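Local coordinates for Alr3699 protein (Nostoc sp., PDB 4XSO) that is a glycosyltransferase-family protein of the GT-B type, with two Rossmann-like domains facing each other, its own function not being established, at residues Y187-P191 and S192-K196; L201-N205 and N206-G210; V299-E302 and A303-G307. One frame throughout, in Å; residues are numbered along the deposited sequence.

Contact 1: residues Y187-P191 and S192-K196; sequences YKTSP and SDISK
S190 meets D193 at the start of helix 191-201 through a hydroxyl-to-amide capping bond. D193 N donates to S190 OG at 3.2 Å with an N-H...O angle of 157°, which makes S190 the N-cap. The hydroxyl can reach that amide because chi1 of 53° holds OG between the backbone N and the carbonyl carbon, so it lies over the first turn. No reciprocal bond makes this a capping box, since D193 OD2 is 4.7 Å from S190 N.

Two backbone bonds continue the cap into the helix. I194 N reaches S190 O at 3.1 Å, in the carbonyl plane and nearly straight at 163°, while S195 N donates to P191 O at 3.0 Å. P191 suits the first turn, where its nitrogen, lacking a hydrogen, has no helical acceptor to serve.

The apolar part is slight and comes from T189. Its methyl CG2, placed anti to the backbone N, lies 3.7 Å from D193 CB, the two side chains crossing at about a right angle, and 4.0 Å from I194 CG1. T189 and I194 also both touch A281 of helix 276-282, so this patch faces the neighbouring helix while S192 and D193 are exposed.

One backbone amide of the first turn is thus satisfied by a side chain. The carboxylate of D193, near the positive end of the helix dipole, would probably be favoured in its charged form.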
ATOM      1  N   TYR A 187     -21.366  35.267 -12.439  1.00 29.94           N
ATOM      2  CA  TYR A 187     -22.422  34.743 -13.274  1.00 33.15           C
ATOM      3  C   TYR A 187     -23.403  35.859 -13.654  1.00 31.99           C
ATOM      4  O   TYR A 187     -24.471  35.614 -14.196  1.00 31.65           O
ATOM      5  CB  TYR A 187     -23.076  33.525 -12.602  1.00 31.09           C
ATOM      6  CG  TYR A 187     -22.093  32.395 -12.517  1.00 32.95           C
ATOM      7  CD1 TYR A 187     -21.919  31.505 -13.572  1.00 34.35           C
ATOM      8  CD2 TYR A 187     -21.269  32.226 -11.369  1.00 35.16           C
ATOM      9  CE1 TYR A 187     -20.968  30.481 -13.508  1.00 35.90           C
ATOM     10  CE2 TYR A 187     -20.340  31.194 -11.298  1.00 33.75           C
ATOM     11  CZ  TYR A 187     -20.193  30.311 -12.368  1.00 35.37           C
ATOM     12  OH  TYR A 187     -19.225  29.317 -12.305  1.00 35.16           O
ATOM     13  N   LYS A 188     -23.003  37.094 -13.374  1.00 33.74           N
ATOM     14  CA  LYS A 188     -23.821  38.254 -13.708  1.00 32.73           C
ATOM     15  C   LYS A 188     -23.283  38.855 -15.028  1.00 32.02           C
ATOM     16  O   LYS A 188     -22.074  39.074 -15.171  1.00 38.86           O
ATOM     17  CB  LYS A 188     -23.742  39.283 -12.586  1.00 36.23           C
ATOM     18  CG  LYS A 188     -24.323  38.741 -11.297  1.00 37.33           C
ATOM     19  CD  LYS A 188     -24.028  39.633 -10.124  1.00 43.78           C
ATOM     20  CE  LYS A 188     -25.202  39.628  -9.154  1.00 47.38           C
ATOM     21  NZ  LYS A 188     -25.527  38.265  -8.736  1.00 49.69           N
ATOM     22  N   THR A 189     -24.178  39.070 -15.972  1.00 35.69           N
ATOM     23  CA  THR A 189     -23.881  39.685 -17.273  1.00 34.09           C
ATOM     24  C   THR A 189     -24.889  40.820 -17.580  1.00 32.12           C
ATOM     25  O   THR A 189     -26.066  40.660 -17.355  1.00 30.67           O
ATOM     26  CB  THR A 189     -23.929  38.613 -18.400  1.00 38.53           C
ATOM     27  OG1 THR A 189     -23.068  37.541 -18.062  1.00 36.19           O
ATOM     28  CG2 THR A 189     -23.465  39.194 -19.749  1.00 38.97           C
ATOM     29  N   SER A 190     -24.405  41.975 -18.058  1.00 35.88           N
ATOM     30  CA  SER A 190     -25.282  43.112 -18.370  1.00 39.23           C
ATOM     31  C   SER A 190     -26.146  42.795 -19.576  1.00 37.09           C
ATOM     32  O   SER A 190     -25.671  42.099 -20.494  1.00 33.81           O
ATOM     33  CB  SER A 190     -24.500  44.364 -18.751  1.00 38.47           C
ATOM     34  OG  SER A 190     -23.560  44.093 -19.809  1.00 46.41           O
ATOM     35  N   PRO A 191     -27.325  43.384 -19.616  1.00 41.54           N
ATOM     36  CA  PRO A 191     -28.218  43.352 -20.792  1.00 48.31           C
ATOM     37  C   PRO A 191     -27.568  43.785 -22.087  1.00 49.07           C
ATOM     38  O   PRO A 191     -27.857  43.217 -23.142  1.00 38.11           O
ATOM     39  CB  PRO A 191     -29.314  44.317 -20.398  1.00 47.59           C
ATOM     40  CG  PRO A 191     -29.443  44.060 -18.904  1.00 49.33           C
ATOM     41  CD  PRO A 191     -28.033  43.933 -18.426  1.00 44.07           C
ATOM     42  N   SER A 192     -26.655  44.747 -22.022  1.00 47.40           N
ATOM     43  CA  SER A 192     -26.007  45.186 -23.248  1.00 50.31           C
ATOM     44  C   SER A 192     -24.905  44.237 -23.761  1.00 47.88           C
ATOM     45  O   SER A 192     -24.682  44.165 -24.957  1.00 47.04           O
ATOM     46  CB  SER A 192     -25.508  46.635 -23.091  1.00 54.98           C
ATOM     47  OG  SER A 192     -24.575  46.699 -22.036  1.00 63.46           O
ATOM     48  N   ASP A 193     -24.208  43.510 -22.889  1.00 41.26           N
ATOM     49  CA  ASP A 193     -23.331  42.420 -23.333  1.00 39.65           C
ATOM     50  C   ASP A 193     -24.169  41.256 -23.931  1.00 39.82           C
ATOM     51  O   ASP A 193     -23.774  40.686 -24.922  1.00 37.95           O
ATOM     52  CB  ASP A 193     -22.458  41.856 -22.185  1.00 43.82           C
ATOM     53  CG  ASP A 193     -21.286  42.777 -21.821  1.00 51.24           C
ATOM     54  OD1 ASP A 193     -21.003  43.711 -22.597  1.00 50.83           O
ATOM     55  OD2 ASP A 193     -20.643  42.589 -20.757  1.00 66.89           O
ATOM     56  N   ILE A 194     -25.303  40.940 -23.309  1.00 34.79           N
ATOM     57  CA  ILE A 194     -26.197  39.906 -23.782  1.00 36.52           C
ATOM     58  C   ILE A 194     -26.615  40.235 -25.213  1.00 39.22           C
ATOM     59  O   ILE A 194     -26.376  39.463 -26.109  1.00 35.46           O
ATOM     60  CB  ILE A 194     -27.444  39.727 -22.886  1.00 35.56           C
ATOM     61  CG1 ILE A 194     -27.054  39.136 -21.525  1.00 38.45           C
ATOM     62  CG2 ILE A 194     -28.489  38.813 -23.546  1.00 38.79           C
ATOM     63  CD1 ILE A 194     -28.177  39.187 -20.485  1.00 38.05           C
ATOM     64  N   SER A 195     -27.165  41.426 -25.413  1.00 43.47           N
ATOM     65  CA  SER A 195     -27.676  41.836 -26.737  1.00 44.22           C
ATOM     66  C   SER A 195     -26.590  41.794 -27.783  1.00 41.13           C
ATOM     67  O   SER A 195     -26.811  41.294 -28.880  1.00 37.20           O
ATOM     68  CB  SER A 195     -28.329  43.224 -26.668  1.00 47.58           C
ATOM     69  OG  SER A 195     -28.815  43.564 -27.968  1.00 58.40           O
ATOM     70  N   LYS A 196     -25.384  42.244 -27.446  1.00 41.12           N
ATOM     71  CA  LYS A 196     -24.309  42.180 -28.419  1.00 42.41           C
ATOM     72  C   LYS A 196     -23.911  40.785 -28.809  1.00 39.85           C
ATOM     73  O   LYS A 196     -23.596  40.472 -29.992  1.00 37.78           O
ATOM     74  CB  LYS A 196     -23.070  42.946 -27.905  1.00 46.94           C
ATOM     75  CG  LYS A 196     -23.223  44.465 -28.082  1.00 60.78           C
ATOM     76  CD  LYS A 196     -23.876  44.842 -29.444  1.00 68.70           C
ATOM     77  CE  LYS A 196     -23.557  46.246 -29.958  1.00 74.72           C
ATOM     78  NZ  LYS A 196     -22.272  46.304 -30.730  1.00 72.11           N
TER

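Contact 2: residues L201-N205 and N206-G210; sequences LGVAN and NFVVG
V203 and V208 pack across the turn that leads from helix 191-201 into strand 207-212. Methyl CG2 of V208 presses on V203 CB at 3.5 Å and on V203 CG2 at 3.7 Å, the two side chains crossing at about a right angle. With chi1 of 176°, V208 turns CG2 beside its own backbone N, which directs this methyl at V203.

N206 makes the polar half of this first shell. N206 N donates to V203 O at 3.1 Å, closing a type I beta turn from V203 to N206; the donor stands 63° out of the carbonyl plane, so the bond does not use a lone-pair direction. The side chain of N206 folds back toward V203, its OD1 3.3 Å from V203 CA.

Farther out, just before the turn, G202 with its positive phi of 79° ends helix 191-201 in a Schellman motif. R198 of that helix touches both valines, and its NH2 bonds to A204 O and N206 O, bridging two carbonyls of the turn back to the helix. On the strand side, V208 N is taken by D284 OD2, and N206 ND2 makes a weak bond to Q234 O.

The chemistry is that of a helix-to-strand connection: a buried valine pair packs beside the turn, and a guanidinium group from the preceding helix gives the carbonyls of A204 and N206 a hydrogen-bond donor.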
ATOM      1  N   LEU A 201     -23.659  36.320 -32.622  1.00 37.86           N
ATOM      2  CA  LEU A 201     -23.915  34.923 -32.814  1.00 37.53           C
ATOM      3  C   LEU A 201     -24.986  34.741 -33.825  1.00 44.10           C
ATOM      4  O   LEU A 201     -25.206  33.637 -34.247  1.00 39.46           O
ATOM      5  CB  LEU A 201     -24.331  34.265 -31.508  1.00 35.47           C
ATOM      6  CG  LEU A 201     -23.199  34.064 -30.544  1.00 35.56           C
ATOM      7  CD1 LEU A 201     -23.695  33.366 -29.304  1.00 34.93           C
ATOM      8  CD2 LEU A 201     -22.075  33.278 -31.213  1.00 45.04           C
ATOM      9  N   GLY A 202     -25.709  35.801 -34.169  1.00 45.39           N
ATOM     10  CA  GLY A 202     -26.718  35.672 -35.187  1.00 41.12           C
ATOM     11  C   GLY A 202     -27.982  35.045 -34.661  1.00 44.65           C
ATOM     12  O   GLY A 202     -28.780  34.546 -35.436  1.00 38.99           O
ATOM     13  N   VAL A 203     -28.246  35.174 -33.359  1.00 38.58           N
ATOM     14  CA  VAL A 203     -29.447  34.562 -32.816  1.00 39.85           C
ATOM     15  C   VAL A 203     -30.381  35.517 -32.167  1.00 37.87           C
ATOM     16  O   VAL A 203     -31.146  35.116 -31.299  1.00 41.25           O
ATOM     17  CB  VAL A 203     -29.082  33.523 -31.753  1.00 39.26           C
ATOM     18  CG1 VAL A 203     -28.318  32.391 -32.393  1.00 44.58           C
ATOM     19  CG2 VAL A 203     -28.226  34.171 -30.638  1.00 39.83           C
ATOM     20  N   ALA A 204     -30.321  36.776 -32.540  1.00 41.18           N
ATOM     21  CA  ALA A 204     -31.027  37.830 -31.769  1.00 45.64           C
ATOM     22  C   ALA A 204     -32.543  37.706 -31.833  1.00 43.22           C
ATOM     23  O   ALA A 204     -33.239  37.920 -30.841  1.00 42.08           O
ATOM     24  CB  ALA A 204     -30.580  39.216 -32.194  1.00 42.28           C
ATOM     25  N   ASN A 205     -33.058  37.264 -32.966  1.00 42.57           N
ATOM     26  CA  ASN A 205     -34.500  37.061 -33.075  1.00 44.25           C
ATOM     27  C   ASN A 205     -34.939  35.653 -32.823  1.00 39.96           C
ATOM     28  O   ASN A 205     -36.066  35.319 -33.108  1.00 44.52           O
ATOM     29  CB  ASN A 205     -34.995  37.517 -34.457  1.00 49.26           C
ATOM     30  CG  ASN A 205     -34.729  38.986 -34.689  1.00 54.41           C
ATOM     31  OD1 ASN A 205     -35.261  39.824 -33.983  1.00 67.53           O
ATOM     32  ND2 ASN A 205     -33.873  39.299 -35.646  1.00 60.96           N
ATOM     33  N   ASN A 206     -34.061  34.821 -32.279  1.00 36.39           N
ATOM     34  CA  ASN A 206     -34.407  33.442 -31.964  1.00 35.99           C
ATOM     35  C   ASN A 206     -34.738  33.174 -30.462  1.00 35.24           C
ATOM     36  O   ASN A 206     -34.350  33.957 -29.561  1.00 40.49           O
ATOM     37  CB  ASN A 206     -33.234  32.542 -32.327  1.00 36.71           C
ATOM     38  CG  ASN A 206     -32.920  32.556 -33.798  1.00 44.45           C
ATOM     39  OD1 ASN A 206     -31.772  32.742 -34.196  1.00 48.14           O
ATOM     40  ND2 ASN A 206     -33.915  32.294 -34.598  1.00 42.51           N
ATOM     41  N   PHE A 207     -35.364  32.026 -30.213  1.00 34.33           N
ATOM     42  CA  PHE A 207     -35.427  31.456 -28.859  1.00 34.57           C
ATOM     43  C   PHE A 207     -34.286  30.464 -28.772  1.00 34.59           C
ATOM     44  O   PHE A 207     -34.289  29.406 -29.425  1.00 37.75           O
ATOM     45  CB  PHE A 207     -36.770  30.786 -28.558  1.00 35.35           C
ATOM     46  CG  PHE A 207     -36.968  30.414 -27.123  1.00 35.30           C
ATOM     47  CD1 PHE A 207     -36.465  29.208 -26.637  1.00 34.81           C
ATOM     48  CD2 PHE A 207     -37.603  31.298 -26.235  1.00 36.56           C
ATOM     49  CE1 PHE A 207     -36.603  28.874 -25.318  1.00 36.84           C
ATOM     50  CE2 PHE A 207     -37.779  30.944 -24.901  1.00 37.43           C
ATOM     51  CZ  PHE A 207     -37.285  29.718 -24.446  1.00 37.79           C
ATOM     52  N   VAL A 208     -33.290  30.816 -27.967  1.00 31.92           N
ATOM     53  CA  VAL A 208     -32.058  30.100 -27.941  1.00 33.47           C
ATOM     54  C   VAL A 208     -31.969  29.138 -26.740  1.00 34.07           C
ATOM     55  O   VAL A 208     -31.978  29.536 -25.581  1.00 33.37           O
ATOM     56  CB  VAL A 208     -30.884  31.095 -27.893  1.00 34.50           C
ATOM     57  CG1 VAL A 208     -29.558  30.362 -27.761  1.00 32.60           C
ATOM     58  CG2 VAL A 208     -30.854  31.977 -29.130  1.00 34.14           C
ATOM     59  N   VAL A 209     -31.823  27.874 -27.050  1.00 29.42           N
ATOM     60  CA  VAL A 209     -31.567  26.857 -26.068  1.00 31.41           C
ATOM     61  C   VAL A 209     -30.105  26.481 -26.103  1.00 31.57           C
ATOM     62  O   VAL A 209     -29.583  26.013 -27.138  1.00 31.01           O
ATOM     63  CB  VAL A 209     -32.368  25.573 -26.330  1.00 30.21           C
ATOM     64  CG1 VAL A 209     -32.122  24.578 -25.210  1.00 33.70           C
ATOM     65  CG2 VAL A 209     -33.845  25.875 -26.437  1.00 32.93           C
ATOM     66  N   GLY A 210     -29.416  26.627 -24.968  1.00 31.36           N
ATOM     67  CA  GLY A 210     -27.986  26.367 -24.918  1.00 29.79           C
ATOM     68  C   GLY A 210     -27.719  25.050 -24.214  1.00 29.91           C
ATOM     69  O   GLY A 210     -28.360  24.717 -23.197  1.00 31.23           O
TER

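Contact 3: residues V299-E302 and A303-G307; sequences VIVE and AMLCG
Chi1 of -68° in M304 puts CG beside its backbone N, and from there CG drops to 3.3 Å from I300 O one turn back. The chain then runs extended to SD, which lies 4.2 Å from I300 CG2, a methyl set anti to its own backbone N. These two side chains lie side by side, pointing the same way. L305, with its CG likewise beside the backbone N, does the same one residue on: its CG is 3.4 Å from V301 O, and its CD1 meets V301 CG1 at 3.8 Å. Two parallel i to i+4 apolar pairs result, on adjacent strips of the helix.

Four i to i+4 backbone bonds run through the same turns. A303 N donates to V299 O, M304 N to I300 O and L305 N to V301 O, the last at 3.0 Å and close to straight. The fourth, C306 N to E302 O at 2.9 Å, is bent to 135°, as the chain begins to leave the helix. G307, with positive phi of 69°, completes a Schellman motif, its N bonding to M304 O at 2.7 Å.

E302 extends off the helix, its OE2 hydrogen-bonded to the hydroxyl of Y187, which probably restricts rotation of the carboxylate.

Helix 298-305 is the crossover between parallel strands 285-287 and 310-313. I300 touches A312, while A303 and M304 rest on V310, so this side faces the sheet. M304 and L305 also touch A364 of helix 350-368, where V301 meets F368. On another side, V299, E302 and C306 all touch M280 of helix 276-282, leaving the crossover packed against one strand, two helices and the loop aromatics F182 and F296, which lie against V301.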
ATOM      1  N   VAL A 299     -23.240  22.649 -14.440  1.00 30.41           N
ATOM      2  CA  VAL A 299     -23.904  23.485 -15.439  1.00 30.69           C
ATOM      3  C   VAL A 299     -25.300  23.943 -15.037  1.00 28.14           C
ATOM      4  O   VAL A 299     -25.756  25.044 -15.400  1.00 33.98           O
ATOM      5  CB  VAL A 299     -24.003  22.720 -16.796  1.00 35.13           C
ATOM      6  CG1 VAL A 299     -24.959  23.382 -17.739  1.00 39.94           C
ATOM      7  CG2 VAL A 299     -22.607  22.665 -17.410  1.00 43.27           C
ATOM      8  N   ILE A 300     -25.984  23.093 -14.318  1.00 30.98           N
ATOM      9  CA  ILE A 300     -27.323  23.371 -13.867  1.00 30.99           C
ATOM     10  C   ILE A 300     -27.172  24.529 -12.847  1.00 29.26           C
ATOM     11  O   ILE A 300     -27.810  25.525 -12.959  1.00 32.24           O
ATOM     12  CB  ILE A 300     -27.935  22.156 -13.196  1.00 30.68           C
ATOM     13  CG1 ILE A 300     -28.105  21.009 -14.218  1.00 37.06           C
ATOM     14  CG2 ILE A 300     -29.265  22.520 -12.549  1.00 33.58           C
ATOM     15  CD1 ILE A 300     -28.539  19.687 -13.547  1.00 33.66           C
ATOM     16  N   VAL A 301     -26.342  24.371 -11.853  1.00 31.26           N
ATOM     17  CA  VAL A 301     -26.086  25.511 -10.917  1.00 30.42           C
ATOM     18  C   VAL A 301     -25.603  26.776 -11.598  1.00 28.51           C
ATOM     19  O   VAL A 301     -26.031  27.860 -11.265  1.00 32.61           O
ATOM     20  CB  VAL A 301     -25.123  25.111  -9.791  1.00 28.02           C
ATOM     21  CG1 VAL A 301     -24.853  26.318  -8.853  1.00 28.03           C
ATOM     22  CG2 VAL A 301     -25.716  23.979  -9.009  1.00 31.01           C
ATOM     23  N   GLU A 302     -24.756  26.654 -12.603  1.00 31.84           N
ATOM     24  CA  GLU A 302     -24.245  27.836 -13.291  1.00 34.69           C
ATOM     25  C   GLU A 302     -25.345  28.582 -13.999  1.00 35.32           C
ATOM     26  O   GLU A 302     -25.432  29.785 -13.905  1.00 28.12           O
ATOM     27  CB  GLU A 302     -23.105  27.473 -14.238  1.00 33.03           C
ATOM     28  CG  GLU A 302     -21.898  27.137 -13.387  1.00 33.72           C
ATOM     29  CD  GLU A 302     -20.691  26.717 -14.176  1.00 45.41           C
ATOM     30  OE1 GLU A 302     -20.841  25.821 -15.034  1.00 43.63           O
ATOM     31  OE2 GLU A 302     -19.599  27.250 -13.866  1.00 41.15           O
ATOM     32  N   ALA A 303     -26.236  27.825 -14.613  1.00 30.35           N
ATOM     33  CA  ALA A 303     -27.360  28.400 -15.335  1.00 30.83           C
ATOM     34  C   ALA A 303     -28.287  29.171 -14.389  1.00 30.73           C
ATOM     35  O   ALA A 303     -28.753  30.269 -14.700  1.00 29.31           O
ATOM     36  CB  ALA A 303     -28.090  27.274 -16.045  1.00 33.13           C
ATOM     37  N   MET A 304     -28.494  28.588 -13.213  1.00 29.69           N
ATOM     38  CA  MET A 304     -29.355  29.157 -12.178  1.00 30.65           C
ATOM     39  C   MET A 304     -28.720  30.476 -11.686  1.00 29.06           C
ATOM     40  O   MET A 304     -29.379  31.501 -11.571  1.00 33.31           O
ATOM     41  CB  MET A 304     -29.527  28.148 -11.037  1.00 33.88           C
ATOM     42  CG  MET A 304     -30.330  26.891 -11.403  1.00 31.13           C
ATOM     43  SD  MET A 304     -30.462  25.649 -10.059  1.00 25.41           S
ATOM     44  CE  MET A 304     -32.011  26.202  -9.587  1.00 36.37           C
ATOM     45  N   LEU A 305     -27.437  30.455 -11.415  1.00 28.51           N
ATOM     46  CA  LEU A 305     -26.739  31.663 -10.948  1.00 29.49           C
ATOM     47  C   LEU A 305     -26.749  32.700 -12.014  1.00 31.41           C
ATOM     48  O   LEU A 305     -26.623  33.906 -11.702  1.00 29.70           O
ATOM     49  CB  LEU A 305     -25.296  31.307 -10.578  1.00 28.32           C
ATOM     50  CG  LEU A 305     -25.125  30.528  -9.296  1.00 28.10           C
ATOM     51  CD1 LEU A 305     -23.716  29.974  -9.220  1.00 30.97           C
ATOM     52  CD2 LEU A 305     -25.414  31.400  -8.121  1.00 31.73           C
ATOM     53  N   CYS A 306     -26.867  32.288 -13.295  1.00 31.14           N
ATOM     54  CA  CYS A 306     -26.943  33.292 -14.352  1.00 29.92           C
ATOM     55  C   CYS A 306     -28.356  33.819 -14.424  1.00 34.81           C
ATOM     56  O   CYS A 306     -28.692  34.612 -15.290  1.00 35.18           O
ATOM     57  CB  CYS A 306     -26.552  32.774 -15.732  1.00 32.10           C
ATOM     58  SG  CYS A 306     -24.866  32.282 -15.962  1.00 33.30           S
ATOM     59  N   GLY A 307     -29.229  33.353 -13.554  1.00 29.55           N
ATOM     60  CA  GLY A 307     -30.579  33.814 -13.659  1.00 33.35           C
ATOM     61  C   GLY A 307     -31.306  33.304 -14.886  1.00 32.17           C
ATOM     62  O   GLY A 307     -32.110  34.010 -15.400  1.00 31.55           O
TER

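In the fold
Contact 3 is buried, contact 2 partly buried and contact 1 at the surface, and their chemistry follows: paired apolar side chains in residues 299-307, one valine pair beside a polar turn in 201-210, and a side-chain cap with first-turn backbone bonds in 187-196. Contacts 1 and 2 mark the two ends of helix 191-201, their centres 14 Å apart without touching. Contacts 1 and 3 do meet, with Y187 OH 2.6 Å from E302 OE2, a hydrogen bond linking the chain ahead of one helix to the crossover helix. Contacts 2 and 3 stay separate, but strands 207-212 and 310-313 belong to the same parallel sheet.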